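LbaCas13a H328A (C2c2) (Lachnospiraceae bacterium NK4A179, PDB 5WLH) binds a CRISPR guide RNA and, as a Cas13a enzyme, probably processes the precursor of that guide and cleaves RNA complementary to it. Local coordinates at residues Asn1290-Asn1298 against Ala1354-Ile1363. Sequence-based numbering, arbitrary orientation.
Sequences NILLQHFVN and ARDKRYLQSI. With nucleotides of chain B.
Val1297 drives its forked side chain against helix 1357-1368: CG2 lies 3.8 Å from Leu1360 CD2 and also reaches the ring edge of Tyr1359 at CE1, while CG1 meets Ile1363 CG2 at 4.0 Å. A compact branched residue suits this place, since CG1 points anti to the backbone N (chi1 179°) and the fork spreads two methyls that both touch Leu1360 and Ile1363. Leu1292 CD2 also meets Ile1363 CG2 and widens the apolar patch. Nearer the RNA, Phe1296 CB packs on Ala1354 CB at 3.6 Å, and its ring carbon CD2 sits over one face of the Arg1355 guanidinium, the two planes 75° apart. NH2 of Arg1355 lies at the edge of the phenyl ring, near its plane. The arginine chain bends at chi2 (-61°), laying CD 3.5 Å above the centre of the Tyr1359 ring and turning NH1 to OP1 of cytidine C40 of chain B at 2.9 Å. NH1 also donates to Ala1354 O, an almost straight bond that arrives from above the carbonyl plane. An alanine in place of Arg1355 would probably cost this phosphate the charge and the hydrogen bond of NH1 and strip packing from the edge of Phe1296 and one face of Tyr1359. Behind this layer, a Schellman motif closes helix 1284-1294: Phe1296 takes positive phi, and Val1297 N returns to Leu1292 O. Asp1356 caps the other helix through OD1 and Tyr1359 N, and Glu1117 holds His1295 NE2. Asn1290 ND2 donates to OP1 of cytidine C30 of chain B. The contact thus joins the helix leading into the first strand of an antiparallel sheet and the helix following its last through an apolar patch, beside which a charged hold on the RNA backbone probably does not depend on the base.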
loop_
_atom_site.group_PDB
_atom_site.type_symbol
_atom_site.label_atom_id
_atom_site.label_comp_id
_atom_site.label_asym_id
_atom_site.label_seq_id
_atom_site.Cartn_x
_atom_site.Cartn_y
_atom_site.Cartn_z
ATOM N N ASN A 1290 -2.416 1.555 10.009
ATOM C CA ASN A 1290 -2.268 0.153 9.615
ATOM C C ASN A 1290 -0.910 -0.400 10.019
ATOM O O ASN A 1290 -0.812 -1.544 10.479
ATOM C CB ASN A 1290 -2.423 -0.001 8.095
ATOM C CG ASN A 1290 -3.806 0.314 7.600
ATOM O OD1 ASN A 1290 -4.766 0.383 8.366
ATOM N ND2 ASN A 1290 -3.922 0.504 6.275
ATOM N N ILE A 1291 0.161 0.377 9.809
ATOM C CA ILE A 1291 1.492 -0.091 10.191
ATOM C C ILE A 1291 1.525 -0.422 11.676
ATOM O O ILE A 1291 2.014 -1.480 12.086
ATOM C CB ILE A 1291 2.556 0.957 9.822
ATOM C CG1 ILE A 1291 2.682 1.045 8.302
ATOM C CG2 ILE A 1291 3.882 0.617 10.499
ATOM C CD1 ILE A 1291 3.533 2.240 7.831
ATOM N N LEU A 1292 0.967 0.460 12.502
ATOM C CA LEU A 1292 0.918 0.183 13.937
ATOM C C LEU A 1292 0.034 -1.019 14.252
ATOM O O LEU A 1292 0.390 -1.858 15.092
ATOM C CB LEU A 1292 0.424 1.425 14.679
ATOM C CG LEU A 1292 1.403 2.571 14.416
ATOM C CD1 LEU A 1292 0.732 3.935 14.680
ATOM C CD2 LEU A 1292 2.641 2.403 15.278
ATOM N N LEU A 1293 -1.124 -1.115 13.598
ATOM C CA LEU A 1293 -2.018 -2.238 13.852
ATOM C C LEU A 1293 -1.387 -3.563 13.438
ATOM O O LEU A 1293 -1.658 -4.602 14.067
ATOM C CB LEU A 1293 -3.341 -2.021 13.131
ATOM C CG LEU A 1293 -4.517 -2.899 13.578
ATOM C CD1 LEU A 1293 -4.667 -2.802 15.076
ATOM C CD2 LEU A 1293 -5.803 -2.440 12.901
ATOM N N GLN A 1294 -0.533 -3.557 12.401
ATOM C CA GLN A 1294 0.186 -4.783 12.035
ATOM C C GLN A 1294 0.995 -5.317 13.199
ATOM O O GLN A 1294 1.261 -6.529 13.277
ATOM C CB GLN A 1294 1.135 -4.545 10.857
ATOM C CG GLN A 1294 0.471 -4.673 9.516
ATOM C CD GLN A 1294 1.262 -3.988 8.423
ATOM O OE1 GLN A 1294 0.697 -3.323 7.547
ATOM N NE2 GLN A 1294 2.574 -4.147 8.465
ATOM N N HIS A 1295 1.437 -4.424 14.083
ATOM C CA HIS A 1295 2.184 -4.793 15.273
ATOM C C HIS A 1295 1.299 -4.834 16.509
ATOM O O HIS A 1295 1.813 -4.765 17.633
ATOM C CB HIS A 1295 3.361 -3.835 15.430
ATOM C CG HIS A 1295 4.282 -3.909 14.257
ATOM N ND1 HIS A 1295 5.311 -4.817 14.189
ATOM C CD2 HIS A 1295 4.253 -3.277 13.059
ATOM C CE1 HIS A 1295 5.922 -4.701 13.021
ATOM N NE2 HIS A 1295 5.303 -3.769 12.319
ATOM N N PHE A 1296 -0.016 -4.956 16.295
ATOM C CA PHE A 1296 -1.045 -5.156 17.320
ATOM C C PHE A 1296 -1.219 -3.948 18.233
ATOM O O PHE A 1296 -1.712 -4.080 19.359
ATOM C CB PHE A 1296 -0.783 -6.430 18.124
ATOM C CG PHE A 1296 -0.673 -7.637 17.253
ATOM C CD1 PHE A 1296 -1.782 -8.135 16.606
ATOM C CD2 PHE A 1296 0.558 -8.215 17.007
ATOM C CE1 PHE A 1296 -1.680 -9.232 15.759
ATOM C CE2 PHE A 1296 0.667 -9.310 16.174
ATOM C CZ PHE A 1296 -0.451 -9.817 15.550
ATOM N N VAL A 1297 -0.879 -2.762 17.732
ATOM C CA VAL A 1297 -1.029 -1.509 18.464
ATOM C C VAL A 1297 -2.144 -0.706 17.801
ATOM O O VAL A 1297 -2.058 -0.387 16.611
ATOM C CB VAL A 1297 0.286 -0.717 18.481
ATOM C CG1 VAL A 1297 0.119 0.621 19.221
ATOM C CG2 VAL A 1297 1.387 -1.552 19.123
ATOM N N ASN A 1298 -3.197 -0.394 18.565
ATOM C CA ASN A 1298 -4.323 0.414 18.091
ATOM C C ASN A 1298 -4.132 1.845 18.553
ATOM O O ASN A 1298 -4.005 2.081 19.756
ATOM C CB ASN A 1298 -5.651 -0.059 18.670
ATOM C CG ASN A 1298 -6.210 -1.238 17.978
ATOM O OD1 ASN A 1298 -7.071 -1.117 17.109
ATOM N ND2 ASN A 1298 -5.775 -2.411 18.400
ATOM N N ALA A 1354 -2.070 -8.509 23.390
ATOM C CA ALA A 1354 -0.912 -8.835 22.556
ATOM C C ALA A 1354 0.343 -8.122 23.044
ATOM O O ALA A 1354 1.444 -8.685 23.010
ATOM C CB ALA A 1354 -1.189 -8.458 21.092
ATOM N N ARG A 1355 0.201 -6.870 23.473
ATOM C CA ARG A 1355 1.320 -6.007 23.818
ATOM C C ARG A 1355 1.070 -5.382 25.180
ATOM O O ARG A 1355 0.003 -4.807 25.414
ATOM C CB ARG A 1355 1.498 -4.896 22.777
ATOM C CG ARG A 1355 1.718 -5.433 21.373
ATOM C CD ARG A 1355 2.980 -6.268 21.350
ATOM N NE ARG A 1355 3.378 -6.639 19.996
ATOM C CZ ARG A 1355 3.270 -7.869 19.500
ATOM N NH1 ARG A 1355 2.760 -8.852 20.239
ATOM N NH2 ARG A 1355 3.667 -8.115 18.259
ATOM N N ASP A 1356 2.069 -5.445 26.050
ATOM C CA ASP A 1356 1.900 -4.947 27.407
ATOM C C ASP A 1356 2.168 -3.444 27.446
ATOM O O ASP A 1356 2.560 -2.828 26.450
ATOM C CB ASP A 1356 2.807 -5.713 28.374
ATOM C CG ASP A 1356 4.266 -5.759 27.919
ATOM O OD1 ASP A 1356 4.758 -4.774 27.330
ATOM O OD2 ASP A 1356 4.932 -6.790 28.164
ATOM N N LYS A 1357 1.963 -2.840 28.621
ATOM C CA LYS A 1357 2.118 -1.395 28.740
ATOM C C LYS A 1357 3.539 -0.960 28.409
ATOM O O LYS A 1357 3.747 0.103 27.815
ATOM C CB LYS A 1357 1.731 -0.926 30.149
ATOM C CG LYS A 1357 1.918 0.582 30.357
ATOM C CD LYS A 1357 1.375 1.078 31.714
ATOM C CE LYS A 1357 1.530 2.598 31.814
ATOM N NZ LYS A 1357 1.058 3.162 33.119
ATOM N N ARG A 1358 4.532 -1.763 28.790
ATOM C CA ARG A 1358 5.919 -1.385 28.532
ATOM C C ARG A 1358 6.204 -1.318 27.032
ATOM O O ARG A 1358 6.874 -0.391 26.551
ATOM C CB ARG A 1358 6.847 -2.378 29.220
ATOM C CG ARG A 1358 8.310 -2.252 28.866
ATOM C CD ARG A 1358 9.067 -3.245 29.705
ATOM N NE ARG A 1358 10.510 -3.139 29.563
ATOM C CZ ARG A 1358 11.362 -3.638 30.448
ATOM N NH1 ARG A 1358 10.895 -4.258 31.520
ATOM N NH2 ARG A 1358 12.667 -3.522 30.260
ATOM N N TYR A 1359 5.703 -2.295 26.280
ATOM C CA TYR A 1359 5.841 -2.264 24.827
ATOM C C TYR A 1359 5.152 -1.034 24.250
ATOM O O TYR A 1359 5.732 -0.299 23.440
ATOM C CB TYR A 1359 5.251 -3.542 24.242
ATOM C CG TYR A 1359 5.400 -3.699 22.741
ATOM C CD1 TYR A 1359 4.528 -3.068 21.864
ATOM C CD2 TYR A 1359 6.394 -4.503 22.210
ATOM C CE1 TYR A 1359 4.665 -3.223 20.477
ATOM C CE2 TYR A 1359 6.533 -4.671 20.846
ATOM C CZ TYR A 1359 5.678 -4.025 19.987
ATOM O OH TYR A 1359 5.835 -4.200 18.627
ATOM N N LEU A 1360 3.905 -0.797 24.666
ATOM C CA LEU A 1360 3.147 0.339 24.150
ATOM C C LEU A 1360 3.833 1.659 24.465
ATOM O O LEU A 1360 3.747 2.610 23.673
ATOM C CB LEU A 1360 1.731 0.317 24.713
ATOM C CG LEU A 1360 0.882 -0.890 24.345
ATOM C CD1 LEU A 1360 -0.462 -0.842 25.039
ATOM C CD2 LEU A 1360 0.697 -0.988 22.816
ATOM N N GLN A 1361 4.513 1.740 25.610
ATOM C CA GLN A 1361 5.266 2.950 25.921
ATOM C C GLN A 1361 6.354 3.206 24.889
ATOM O O GLN A 1361 6.575 4.350 24.483
ATOM C CB GLN A 1361 5.891 2.844 27.315
ATOM C CG GLN A 1361 4.977 3.293 28.439
ATOM C CD GLN A 1361 5.509 2.888 29.802
ATOM O OE1 GLN A 1361 4.798 2.950 30.799
ATOM N NE2 GLN A 1361 6.760 2.459 29.844
ATOM N N SER A 1362 7.073 2.160 24.478
ATOM C CA SER A 1362 8.137 2.374 23.502
ATOM C C SER A 1362 7.571 2.749 22.140
ATOM O O SER A 1362 8.207 3.505 21.392
ATOM C CB SER A 1362 9.015 1.133 23.400
ATOM O OG SER A 1362 9.953 1.110 24.466
ATOM N N ILE A 1363 6.393 2.227 21.798
ATOM C CA ILE A 1363 5.727 2.642 20.566
ATOM C C ILE A 1363 5.364 4.116 20.631
ATOM O O ILE A 1363 5.565 4.859 19.671
ATOM C CB ILE A 1363 4.486 1.771 20.310
ATOM C CG1 ILE A 1363 4.884 0.294 20.132
ATOM C CG2 ILE A 1363 3.713 2.294 19.114
ATOM C CD1 ILE A 1363 5.921 0.063 19.008
ATOM P P C B 30 -2.061 -1.422 3.534
ATOM O OP1 C B 30 -1.792 -1.197 4.977
ATOM O OP2 C B 30 -1.045 -2.071 2.660
ATOM O "O5'" C B 30 -3.379 -2.286 3.380
ATOM C "C5'" C B 30 -4.501 -2.082 4.232
ATOM C "C4'" C B 30 -5.656 -2.953 3.808
ATOM O "O4'" C B 30 -5.974 -2.702 2.414
ATOM C "C3'" C B 30 -5.407 -4.451 3.855
ATOM O "O3'" C B 30 -5.556 -4.979 5.157
ATOM C "C2'" C B 30 -6.433 -4.996 2.870
ATOM O "O2'" C B 30 -7.703 -5.072 3.479
ATOM C "C1'" C B 30 -6.473 -3.882 1.819
ATOM N N1 C B 30 -5.648 -4.203 0.640
ATOM C C2 C B 30 -6.170 -5.140 -0.248
ATOM O O2 C B 30 -7.256 -5.658 0.000
ATOM N N3 C B 30 -5.473 -5.462 -1.343
ATOM C C4 C B 30 -4.310 -4.877 -1.571
ATOM N N4 C B 30 -3.679 -5.256 -2.683
ATOM C C5 C B 30 -3.738 -3.909 -0.689
ATOM C C6 C B 30 -4.450 -3.589 0.410
ATOM P P C B 40 3.323 -12.834 19.632
ATOM O OP1 C B 40 3.023 -11.679 20.527
ATOM O OP2 C B 40 3.049 -14.233 20.077
ATOM O "O5'" C B 40 2.520 -12.611 18.289
ATOM C "C5'" C B 40 2.490 -13.649 17.338
ATOM C "C4'" C B 40 1.806 -13.219 16.083
ATOM O "O4'" C B 40 2.591 -12.193 15.431
ATOM C "C3'" C B 40 1.667 -14.315 15.045
ATOM O "O3'" C B 40 0.523 -15.114 15.319
ATOM C "C2'" C B 40 1.573 -13.531 13.739
ATOM O "O2'" C B 40 0.242 -13.079 13.531
ATOM C "C1'" C B 40 2.455 -12.307 14.034
ATOM N N1 C B 40 3.809 -12.366 13.427
ATOM C C2 C B 40 3.933 -12.180 12.039
ATOM O O2 C B 40 2.898 -12.022 11.374
ATOM N N3 C B 40 5.167 -12.206 11.472
ATOM C C4 C B 40 6.253 -12.379 12.232
ATOM N N4 C B 40 7.451 -12.395 11.633
ATOM C C5 C B 40 6.161 -12.553 13.642
ATOM C C6 C B 40 4.934 -12.533 14.191
HETATM O O HOH W 1 5.675 -6.648 16.065
#